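Local structure of arginine kinase (Anthopleura japonica, 4RF6) at residues A[240-245]-A[563-568]; A[119-122]-A[126-129]. The protein catalyses the reversible transfer of phosphate from ATP to L-arginine, giving N(omega)-phospho-L-arginine and ADP, as a monomer that carries two phosphagen kinase repeats in tandem. One frame throughout, in Å; residues are numbered along the deposited sequence.

Contact 1 (A[240-245]-A[563-568]); sequences MEKGSD and WPEGRG
K242 lays its methylene chain along the side chain of E565, the two running past each other in opposite directions. CD of K242 lies 3.9 Å from CB of E565, and CB of K242 is 3.9 Å from E565 OE2, so the middle of the lysine chain lies against E565 while the charged ends part. The K242 NZ to E565 OE2 distance of 6.2 Å excludes a direct ion pair; opposite charges so placed probably attract weakly. E565 instead gives OE1 to R501 in a salt bridge. Its reach comes from an extended chain whose CG stands anti to the backbone N (chi1 178°). K242 is straight up to its last bond, where chi4 of -61° turns NZ aside. There NZ donates to a water at 2.6 Å, and the same water donates to the carbonyl O of W563 at 3.0 Å, bridging a gap of 4.1 Å between K242 NZ and W563 O.

A cis peptide bond precedes P564, which opens a type II turn closed by R567 N bonding P564 O. R567 NH1 also donates to E565 O at 3.0 Å, somewhat bent (136°), and CE3 of W563 lies above one face of its guanidinium, offset toward the rim. Only 147 Å² is buried in all, a small surface contact, aliphatic chains plus one water bridge, that joins the first repeat to the second in this double-domain kinase. K242 ends strand 235-242, whose neighbour in the first antiparallel sheet is strand 127-136; the 563-568 loop connects helix 552-557 to strand 568-572 of the second sheet. Helix 501-516 flanks both partners, R501 touching K242 and L505 touching E565.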
loop_
_atom_site.group_PDB
_atom_site.type_symbol
_atom_site.label_atom_id
_atom_site.label_comp_id
_atom_site.label_asym_id
_atom_site.label_seq_id
_atom_site.Cartn_x
_atom_site.Cartn_y
_atom_site.Cartn_z
ATOM N N MET A 240 8.859 7.893 1.944
ATOM C CA MET A 240 8.172 6.631 2.211
ATOM C C MET A 240 7.412 6.105 1.005
ATOM O O MET A 240 6.970 6.870 0.146
ATOM C CB MET A 240 7.209 6.783 3.398
ATOM C CG MET A 240 5.967 7.628 3.114
ATOM S SD MET A 240 6.354 9.375 2.887
ATOM C CE MET A 240 4.715 10.072 2.630
ATOM N N GLU A 241 7.251 4.790 0.952
ATOM C CA GLU A 241 6.454 4.170 -0.092
ATOM C C GLU A 241 6.143 2.738 0.319
ATOM O O GLU A 241 6.721 2.215 1.278
ATOM C CB GLU A 241 7.202 4.196 -1.427
ATOM C CG GLU A 241 8.469 3.341 -1.447
ATOM C CD GLU A 241 9.372 3.662 -2.624
ATOM O OE1 GLU A 241 9.996 2.726 -3.173
ATOM O OE2 GLU A 241 9.469 4.856 -2.983
ATOM N N LYS A 242 5.213 2.105 -0.383
ATOM C CA LYS A 242 4.970 0.686 -0.168
ATOM C C LYS A 242 6.104 -0.109 -0.803
ATOM O O LYS A 242 6.818 0.399 -1.677
ATOM C CB LYS A 242 3.610 0.278 -0.739
ATOM C CG LYS A 242 2.430 0.753 0.116
ATOM C CD LYS A 242 1.094 0.249 -0.428
ATOM C CE LYS A 242 -0.071 0.789 0.395
ATOM N NZ LYS A 242 -0.009 0.347 1.819
ATOM N N GLY A 243 6.293 -1.346 -0.356
ATOM C CA GLY A 243 7.339 -2.184 -0.911
ATOM C C GLY A 243 8.642 -2.110 -0.135
ATOM O O GLY A 243 8.673 -1.651 1.012
ATOM N N SER A 244 9.728 -2.537 -0.774
ATOM C CA SER A 244 10.982 -2.807 -0.074
ATOM C C SER A 244 12.151 -1.901 -0.462
ATOM O O SER A 244 13.236 -2.009 0.112
ATOM C CB SER A 244 11.391 -4.255 -0.353
ATOM O OG SER A 244 11.457 -4.485 -1.754
ATOM N N ASP A 245 11.951 -1.030 -1.448
ATOM C CA ASP A 245 13.074 -0.331 -2.073
ATOM C C ASP A 245 13.662 0.792 -1.206
ATOM O O ASP A 245 13.544 1.972 -1.535
ATOM C CB ASP A 245 12.649 0.205 -3.444
ATOM C CG ASP A 245 13.826 0.461 -4.365
ATOM O OD1 ASP A 245 14.975 0.508 -3.873
ATOM O OD2 ASP A 245 13.589 0.629 -5.579
ATOM N N TRP A 563 -2.451 -3.809 -1.069
ATOM C CA TRP A 563 -3.787 -3.218 -1.143
ATOM C C TRP A 563 -3.837 -1.862 -0.453
ATOM O O TRP A 563 -3.321 -1.711 0.656
ATOM C CB TRP A 563 -4.822 -4.139 -0.501
ATOM C CG TRP A 563 -6.211 -3.711 -0.810
ATOM C CD1 TRP A 563 -7.018 -2.900 -0.056
ATOM C CD2 TRP A 563 -6.956 -4.044 -1.979
ATOM N NE1 TRP A 563 -8.225 -2.718 -0.689
ATOM C CE2 TRP A 563 -8.212 -3.413 -1.875
ATOM C CE3 TRP A 563 -6.686 -4.825 -3.107
ATOM C CZ2 TRP A 563 -9.195 -3.538 -2.855
ATOM C CZ3 TRP A 563 -7.660 -4.948 -4.077
ATOM C CH2 TRP A 563 -8.899 -4.312 -3.945
ATOM N N PRO A 564 -4.473 -0.866 -1.093
ATOM C CA PRO A 564 -5.154 -0.855 -2.392
ATOM C C PRO A 564 -4.351 -0.157 -3.485
ATOM O O PRO A 564 -4.942 0.353 -4.439
ATOM C CB PRO A 564 -6.389 -0.009 -2.096
ATOM C CG PRO A 564 -5.852 1.038 -1.125
ATOM C CD PRO A 564 -4.758 0.360 -0.322
ATOM N N GLU A 565 -3.030 -0.122 -3.344
ATOM C CA GLU A 565 -2.185 0.589 -4.296
ATOM C C GLU A 565 -2.363 0.058 -5.709
ATOM O O GLU A 565 -2.329 -1.153 -5.930
ATOM C CB GLU A 565 -0.716 0.492 -3.884
ATOM C CG GLU A 565 0.256 1.160 -4.848
ATOM C CD GLU A 565 1.680 1.193 -4.315
ATOM O OE1 GLU A 565 2.414 0.200 -4.499
ATOM O OE2 GLU A 565 2.060 2.217 -3.712
ATOM N N GLY A 566 -2.575 0.962 -6.663
ATOM C CA GLY A 566 -2.665 0.568 -8.062
ATOM C C GLY A 566 -4.067 0.161 -8.486
ATOM O O GLY A 566 -4.303 -0.141 -9.661
ATOM N N ARG A 567 -4.994 0.153 -7.529
ATOM C CA ARG A 567 -6.366 -0.280 -7.785
ATOM C C ARG A 567 -7.273 0.921 -8.009
ATOM O O ARG A 567 -7.134 1.952 -7.340
ATOM C CB ARG A 567 -6.906 -1.094 -6.607
ATOM C CG ARG A 567 -6.501 -2.566 -6.584
ATOM C CD ARG A 567 -5.057 -2.765 -6.169
ATOM N NE ARG A 567 -4.729 -4.180 -5.993
ATOM C CZ ARG A 567 -3.725 -4.624 -5.245
ATOM N NH1 ARG A 567 -2.938 -3.767 -4.611
ATOM N NH2 ARG A 567 -3.501 -5.926 -5.130
ATOM N N GLY A 568 -8.215 0.795 -8.938
ATOM C CA GLY A 568 -9.133 1.887 -9.199
ATOM C C GLY A 568 -10.362 1.523 -10.011
ATOM O O GLY A 568 -10.507 0.395 -10.495
HETATM O O HOH W 1 -2.425 0.116 2.871
#

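Contact 2 (A[119-122]-A[126-129]); sequences DLDP and YIRS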
loop_
_atom_site.group_PDB
_atom_site.type_symbol
_atom_site.label_atom_id
_atom_site.label_comp_id
_atom_site.label_asym_id
_atom_site.label_seq_id
_atom_site.Cartn_x
_atom_site.Cartn_y
_atom_site.Cartn_z
ATOM N N ASP A 119 17.174 -3.815 -4.626
ATOM C CA ASP A 119 15.819 -4.007 -4.093
ATOM C C ASP A 119 15.565 -5.424 -3.558
ATOM O O ASP A 119 15.626 -6.402 -4.306
ATOM C CB ASP A 119 14.772 -3.632 -5.147
ATOM C CG ASP A 119 13.391 -3.402 -4.547
ATOM O OD1 ASP A 119 13.288 -3.272 -3.307
ATOM O OD2 ASP A 119 12.416 -3.340 -5.323
ATOM N N LEU A 120 15.284 -5.521 -2.259
ATOM C CA LEU A 120 15.176 -6.811 -1.567
ATOM C C LEU A 120 14.018 -7.683 -2.038
ATOM O O LEU A 120 14.171 -8.897 -2.201
ATOM C CB LEU A 120 15.045 -6.599 -0.054
ATOM C CG LEU A 120 16.309 -6.178 0.684
ATOM C CD1 LEU A 120 16.035 -5.865 2.148
ATOM C CD2 LEU A 120 17.364 -7.262 0.555
ATOM N N ASP A 121 12.863 -7.061 -2.253
ATOM C CA ASP A 121 11.618 -7.807 -2.390
ATOM C C ASP A 121 10.632 -7.114 -3.337
ATOM O O ASP A 121 9.585 -6.633 -2.906
ATOM C CB ASP A 121 11.017 -7.964 -0.993
ATOM C CG ASP A 121 9.764 -8.802 -0.975
ATOM O OD1 ASP A 121 9.602 -9.674 -1.859
ATOM O OD2 ASP A 121 8.947 -8.580 -0.054
ATOM N N PRO A 122 10.967 -7.061 -4.639
ATOM C CA PRO A 122 10.109 -6.379 -5.615
ATOM C C PRO A 122 8.775 -7.088 -5.773
ATOM O O PRO A 122 7.784 -6.454 -6.127
ATOM C CB PRO A 122 10.889 -6.514 -6.933
ATOM C CG PRO A 122 12.279 -6.877 -6.547
ATOM C CD PRO A 122 12.155 -7.657 -5.275
ATOM N N TYR A 126 7.290 -10.429 1.235
ATOM C CA TYR A 126 7.551 -10.290 2.667
ATOM C C TYR A 126 7.414 -8.861 3.183
ATOM O O TYR A 126 6.713 -8.610 4.167
ATOM C CB TYR A 126 8.950 -10.828 3.005
ATOM C CG TYR A 126 9.143 -12.252 2.553
ATOM C CD1 TYR A 126 8.598 -13.304 3.276
ATOM C CD2 TYR A 126 9.845 -12.543 1.392
ATOM C CE1 TYR A 126 8.755 -14.609 2.861
ATOM C CE2 TYR A 126 10.007 -13.847 0.964
ATOM C CZ TYR A 126 9.461 -14.876 1.705
ATOM O OH TYR A 126 9.618 -16.180 1.294
ATOM N N ILE A 127 8.092 -7.933 2.516
ATOM C CA ILE A 127 8.158 -6.548 2.963
ATOM C C ILE A 127 6.951 -5.770 2.439
ATOM O O ILE A 127 6.565 -5.913 1.274
ATOM C CB ILE A 127 9.490 -5.892 2.518
ATOM C CG1 ILE A 127 10.681 -6.632 3.139
ATOM C CG2 ILE A 127 9.526 -4.418 2.883
ATOM C CD1 ILE A 127 12.043 -6.180 2.614
ATOM N N ARG A 128 6.343 -4.959 3.304
ATOM C CA ARG A 128 5.113 -4.267 2.945
ATOM C C ARG A 128 5.324 -2.778 2.710
ATOM O O ARG A 128 4.674 -2.177 1.848
ATOM C CB ARG A 128 4.039 -4.507 4.009
ATOM C CG ARG A 128 3.545 -5.947 4.036
ATOM C CD ARG A 128 2.508 -6.184 5.116
ATOM N NE ARG A 128 1.926 -7.518 4.994
ATOM C CZ ARG A 128 0.779 -7.890 5.549
ATOM N NH1 ARG A 128 0.078 -7.026 6.272
ATOM N NH2 ARG A 128 0.330 -9.126 5.376
ATOM N N SER A 129 6.240 -2.181 3.464
ATOM C CA SER A 129 6.464 -0.745 3.356
ATOM C C SER A 129 7.810 -0.331 3.932
ATOM O O SER A 129 8.382 -1.026 4.772
ATOM C CB SER A 129 5.336 0.026 4.049
ATOM O OG SER A 129 5.275 -0.296 5.429
HETATM O O HOH W 2 8.556 -5.515 -0.725
#
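The D121 carboxylate holds the backbone at the start of strand 127-136, a central strand of the eight-stranded antiparallel sheet in the catalytic domain of the first phosphagen kinase repeat. Among the polar contacts, its OD2 accepts two backbone N-H groups, from Y126 and from I127, each at 2.8 Å. The I127 bond comes nearly along the C-O axis, whereas the Y126 donor approaches on the syn side, 26° out of the carboxylate plane. With chi1 near -176°, the carboxylate swings off the backbone N and across to the strand; OD1 takes the N-H of R125, so both oxygens hold the turn that leads into it. The apolar part is a meeting of L120 and I127 through CD1 atoms 4.0 Å apart, with Y352 of helix 344-370 against L120 and V290 and V292 of strand 286-293 against I127. Further along the strand, R128 and S129 both face H291, a classic beta bulge just where the predicted ATP-binding residues begin. A water joins the two backbones, lying 2.7 Å from D121 O and 2.8 Å from I127 O.

Overall arrangement
Contacts 1 and 2, with centres about 11 Å apart, meet on the first repeat, where strands 235-242 and 127-136 are neighbours in one sheet. G243 N lies 2.9 Å from R128 O, a probable backbone hydrogen bond between them, and S244 OG approaches D119 OD1 to 2.7 Å, probably bonded too. Contact 2 lies within the first repeat, whereas contact 1 spans the two repeats. R501 of the second repeat links both, pairing with E565 and bonding to the backbone of P122. The predicted ATP site is close: the side chain of K242 is about 5 Å from that of S129 and about 8 Å from that of H291.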